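Local coordinates for protein BZZ1 (Saccharomyces cerevisiae, PDB 1ZUU), which acts in endocytosis and trafficking to the vacuole and, with type I myosins, restores actin polarity after salt stress, and is represented here by its first SH3 domain, at residues 16-27 with 40-51. Residues are numbered along the deposited sequence; the frame is centred on the assembly and turned at random.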
loop_
_atom_site.group_PDB
_atom_site.type_symbol
_atom_site.label_atom_id
_atom_site.label_comp_id
_atom_site.label_asym_id
_atom_site.label_seq_id
_atom_site.Cartn_x
_atom_site.Cartn_y
_atom_site.Cartn_z
ATOM N N ASP A 16 3.865 6.783 -8.995
ATOM C CA ASP A 16 3.070 7.085 -7.816
ATOM C C ASP A 16 2.771 5.888 -6.974
ATOM O O ASP A 16 2.203 6.058 -5.904
ATOM C CB ASP A 16 1.741 7.786 -8.185
ATOM C CG ASP A 16 0.867 6.932 -9.122
ATOM O OD1 ASP A 16 1.412 6.265 -10.031
ATOM O OD2 ASP A 16 -0.384 6.981 -8.989
ATOM N N GLU A 17 3.106 4.682 -7.443
ATOM C CA GLU A 17 2.787 3.433 -6.745
ATOM C C GLU A 17 4.008 3.023 -5.901
ATOM O O GLU A 17 5.139 3.446 -6.157
ATOM C CB GLU A 17 2.479 2.326 -7.741
ATOM C CG GLU A 17 1.293 2.659 -8.657
ATOM C CD GLU A 17 1.128 1.713 -9.792
ATOM O OE1 GLU A 17 0.370 2.058 -10.723
ATOM O OE2 GLU A 17 1.735 0.611 -9.785
ATOM N N ILE A 18 3.772 2.108 -4.953
ATOM C CA ILE A 18 4.882 1.477 -4.230
ATOM C C ILE A 18 4.640 -0.030 -4.159
ATOM O O ILE A 18 3.541 -0.551 -4.351
ATOM C CB ILE A 18 5.090 2.038 -2.810
ATOM C CG1 ILE A 18 3.892 1.846 -1.930
ATOM C CG2 ILE A 18 5.491 3.489 -2.894
ATOM C CD1 ILE A 18 4.187 2.096 -0.446
ATOM N N THR A 19 5.744 -0.741 -3.863
ATOM C CA THR A 19 5.724 -2.151 -3.632
ATOM C C THR A 19 5.312 -2.477 -2.196
ATOM O O THR A 19 5.715 -1.831 -1.246
ATOM C CB THR A 19 7.120 -2.733 -3.953
ATOM O OG1 THR A 19 7.325 -2.558 -5.334
ATOM C CG2 THR A 19 7.296 -4.185 -3.537
ATOM N N ILE A 20 4.503 -3.547 -2.070
ATOM C CA ILE A 20 4.125 -4.114 -0.805
ATOM C C ILE A 20 4.261 -5.634 -0.871
ATOM O O ILE A 20 3.935 -6.253 -1.880
ATOM C CB ILE A 20 2.672 -3.713 -0.374
ATOM C CG1 ILE A 20 1.690 -3.864 -1.555
ATOM C CG2 ILE A 20 2.662 -2.354 0.238
ATOM C CD1 ILE A 20 0.227 -3.822 -1.176
ATOM N N THR A 21 4.656 -6.232 0.251
ATOM C CA THR A 21 4.694 -7.673 0.371
ATOM C C THR A 21 4.141 -8.080 1.721
ATOM O O THR A 21 4.265 -7.351 2.709
ATOM C CB THR A 21 6.116 -8.246 0.168
ATOM O OG1 THR A 21 6.996 -7.817 1.212
ATOM C CG2 THR A 21 6.656 -7.949 -1.191
ATOM N N PRO A 22 3.511 -9.271 1.798
ATOM C CA PRO A 22 2.987 -9.763 3.125
ATOM C C PRO A 22 4.061 -9.665 4.174
ATOM O O PRO A 22 5.218 -10.075 3.948
ATOM C CB PRO A 22 2.573 -11.207 2.784
ATOM C CG PRO A 22 2.077 -11.096 1.353
ATOM C CD PRO A 22 3.117 -10.179 0.692
ATOM N N GLY A 23 3.685 -9.132 5.330
ATOM C CA GLY A 23 4.608 -8.926 6.435
ATOM C C GLY A 23 5.180 -7.521 6.559
ATOM O O GLY A 23 5.743 -7.190 7.575
ATOM N N ASP A 24 5.059 -6.713 5.502
ATOM C CA ASP A 24 5.580 -5.327 5.596
ATOM C C ASP A 24 4.715 -4.542 6.599
ATOM O O ASP A 24 3.478 -4.721 6.689
ATOM C CB ASP A 24 5.528 -4.682 4.240
ATOM C CG ASP A 24 6.576 -5.225 3.237
ATOM O OD1 ASP A 24 7.499 -5.962 3.672
ATOM O OD2 ASP A 24 6.440 -4.876 2.034
ATOM N N LYS A 25 5.376 -3.639 7.296
ATOM C CA LYS A 25 4.688 -2.720 8.216
ATOM C C LYS A 25 4.241 -1.475 7.427
ATOM O O LYS A 25 5.058 -0.849 6.760
ATOM C CB LYS A 25 5.662 -2.260 9.341
ATOM C CG LYS A 25 5.923 -3.157 10.423
ATOM C CD LYS A 25 6.560 -4.458 10.139
ATOM C CE LYS A 25 7.045 -5.139 11.428
ATOM N NZ LYS A 25 7.665 -6.377 11.155
ATOM N N ILE A 26 2.937 -1.182 7.494
ATOM C CA ILE A 26 2.364 -0.122 6.678
ATOM C C ILE A 26 1.565 0.853 7.567
ATOM O O ILE A 26 1.158 0.494 8.704
ATOM C CB ILE A 26 1.501 -0.650 5.513
ATOM C CG1 ILE A 26 0.243 -1.370 6.028
ATOM C CG2 ILE A 26 2.356 -1.538 4.585
ATOM C CD1 ILE A 26 -0.727 -1.790 4.918
ATOM N N SER A 27 1.278 2.010 7.013
ATOM C CA SER A 27 0.438 3.007 7.683
ATOM C C SER A 27 -0.354 3.768 6.599
ATOM O O SER A 27 0.071 3.931 5.467
ATOM C CB SER A 27 1.288 3.981 8.488
ATOM O OG SER A 27 2.124 4.734 7.654
ATOM N N ILE A 40 -0.537 4.856 1.035
ATOM C CA ILE A 40 0.034 4.347 2.259
ATOM C C ILE A 40 1.537 4.739 2.322
ATOM O O ILE A 40 2.162 5.077 1.324
ATOM C CB ILE A 40 -0.118 2.786 2.383
ATOM C CG1 ILE A 40 0.660 2.085 1.271
ATOM C CG2 ILE A 40 -1.570 2.386 2.428
ATOM C CD1 ILE A 40 0.946 0.604 1.589
ATOM N N ASN A 41 2.058 4.541 3.535
ATOM C CA ASN A 41 3.489 4.415 3.755
ATOM C C ASN A 41 3.821 2.934 3.989
ATOM O O ASN A 41 3.070 2.259 4.706
ATOM C CB ASN A 41 3.944 5.217 4.960
ATOM C CG ASN A 41 3.448 6.643 4.937
ATOM O OD1 ASN A 41 3.840 7.442 4.091
ATOM N ND2 ASN A 41 2.491 6.940 5.824
ATOM N N ASN A 42 4.921 2.491 3.438
ATOM C CA ASN A 42 5.490 1.187 3.759
ATOM C C ASN A 42 6.713 1.503 4.618
ATOM O O ASN A 42 7.738 1.921 4.113
ATOM C CB ASN A 42 5.826 0.420 2.486
ATOM C CG ASN A 42 6.310 -0.987 2.747
ATOM O OD1 ASN A 42 6.871 -1.269 3.826
ATOM N ND2 ASN A 42 6.069 -1.902 1.794
ATOM N N ASP A 43 6.568 1.313 5.953
ATOM C CA ASP A 43 7.690 1.609 6.841
ATOM C C ASP A 43 8.771 0.536 6.745
ATOM O O ASP A 43 9.941 0.845 7.072
ATOM C CB ASP A 43 7.252 1.869 8.290
ATOM C CG ASP A 43 6.617 3.255 8.513
ATOM O OD1 ASP A 43 6.620 4.078 7.572
ATOM O OD2 ASP A 43 6.114 3.514 9.645
ATOM N N THR A 44 8.456 -0.668 6.328
ATOM C CA THR A 44 9.501 -1.665 6.078
ATOM C C THR A 44 10.447 -1.193 4.984
ATOM O O THR A 44 11.678 -1.317 5.095
ATOM C CB THR A 44 8.888 -3.022 5.746
ATOM O OG1 THR A 44 8.192 -3.486 6.916
ATOM C CG2 THR A 44 9.937 -4.020 5.305
ATOM N N THR A 45 9.911 -0.644 3.874
ATOM C CA THR A 45 10.746 -0.266 2.737
ATOM C C THR A 45 11.161 1.223 2.761
ATOM O O THR A 45 12.124 1.568 2.052
ATOM C CB THR A 45 10.006 -0.563 1.424
ATOM O OG1 THR A 45 8.907 0.309 1.365
ATOM C CG2 THR A 45 9.590 -2.016 1.324
ATOM N N GLY A 46 10.407 2.058 3.444
ATOM C CA GLY A 46 10.648 3.475 3.469
ATOM C C GLY A 46 9.952 4.289 2.404
ATOM O O GLY A 46 10.228 5.489 2.306
ATOM N N GLU A 47 9.063 3.699 1.603
ATOM C CA GLU A 47 8.444 4.381 0.478
ATOM C C GLU A 47 6.998 4.708 0.812
ATOM O O GLU A 47 6.372 4.094 1.682
ATOM C CB GLU A 47 8.478 3.486 -0.760
ATOM C CG GLU A 47 9.851 2.945 -1.123
ATOM C CD GLU A 47 10.911 4.002 -1.232
ATOM O OE1 GLU A 47 10.576 5.151 -1.590
ATOM O OE2 GLU A 47 12.116 3.665 -1.079
ATOM N N THR A 48 6.475 5.678 0.059
ATOM C CA THR A 48 5.096 6.175 0.214
ATOM C C THR A 48 4.454 6.244 -1.161
ATOM O O THR A 48 5.070 6.777 -2.124
ATOM C CB THR A 48 5.091 7.595 0.818
ATOM O OG1 THR A 48 5.709 7.561 2.097
ATOM C CG2 THR A 48 3.714 8.224 0.908
ATOM N N GLY A 49 3.232 5.765 -1.330
ATOM C CA GLY A 49 2.533 5.874 -2.564
ATOM C C GLY A 49 1.293 4.959 -2.575
ATOM O O GLY A 49 0.834 4.484 -1.529
ATOM N N LEU A 50 0.741 4.783 -3.764
ATOM C CA LEU A 50 -0.518 4.062 -3.966
ATOM C C LEU A 50 -0.273 2.548 -4.132
ATOM O O LEU A 50 0.670 2.107 -4.759
ATOM C CB LEU A 50 -1.223 4.555 -5.234
ATOM C CG LEU A 50 -1.812 5.962 -5.165
ATOM C CD1 LEU A 50 -2.435 6.279 -6.515
ATOM C CD2 LEU A 50 -2.837 6.169 -4.119
ATOM N N VAL A 51 -1.249 1.786 -3.561
ATOM C CA VAL A 51 -1.314 0.359 -3.724
ATOM C C VAL A 51 -2.791 -0.018 -3.944
ATOM O O VAL A 51 -3.690 0.724 -3.563
ATOM C CB VAL A 51 -0.759 -0.434 -2.531
ATOM C CG1 VAL A 51 0.712 -0.034 -2.283
ATOM C CG2 VAL A 51 -1.591 -0.228 -1.273
HETATM O O HOH W 1 7.699 0.049 -0.987
#
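Asn42 reaches across to 16-27 with its side-chain amide, and ND2 gives two hydrogen bonds. One goes to Asp24 OD2, 3.0 Å from Asn42 ND2 and close to the amide plane. The other goes to Thr19 O, 3.1 Å from Asn42 ND2 and on a lone pair. CG of Asn42 lies anti to the backbone N (chi1 -175°), which carries the amide to these acceptors. Thr21 N meets Asp24 OD2 from the opposite face of the carboxylate. Asn42 OD1 accepts from Thr45 N, an Asx motif, while Gly46 and Glu47 facing Asn42 make a G1 bulge. A leucine in place of Asn42 would probably cost Asp24 OD2 and Thr19 O their shared donor and Thr45 N its side-chain acceptor. Thr44 OG1 takes a nearly straight bond from Lys25 N, 2.8 Å away. Ser27 and Asn41 form an antiparallel hydrogen-bonded pair; Asn41 ND2 adds a bond to Ser27 OG at 2.9 Å, and Thr48 OG1 donates to Asn41 OD1, fixing the amide's flip. Ile18 CD1 packs against Asn42 CB at 3.8 Å; next to it Ile20 CG2 meets Ile40 CD1 at 3.7 Å. Gly49 passes close to Asp16 O and Ile18 CG2, where a CB would clash. Around Glu17 is a single backbone bridge: Leu50 N to Asp16 O (2.9 Å), Ile18 N to Leu50 O (3.1 Å). Glu17 OE2 is hydrogen-bonded to Tyr10 OH and Lys13 N. In this SH3 barrel, 16-27 runs from the RT loop through the diverging turn into strand 26-28; 43-46 is the distal loop. Strand 37-42 lies between 26-28 and 47-52; Ile20, Ile26, Ile40 and Val51 meet Ile56 of strand 56-57, and Ile20 and Ile26 also Val6 of strand 5-6.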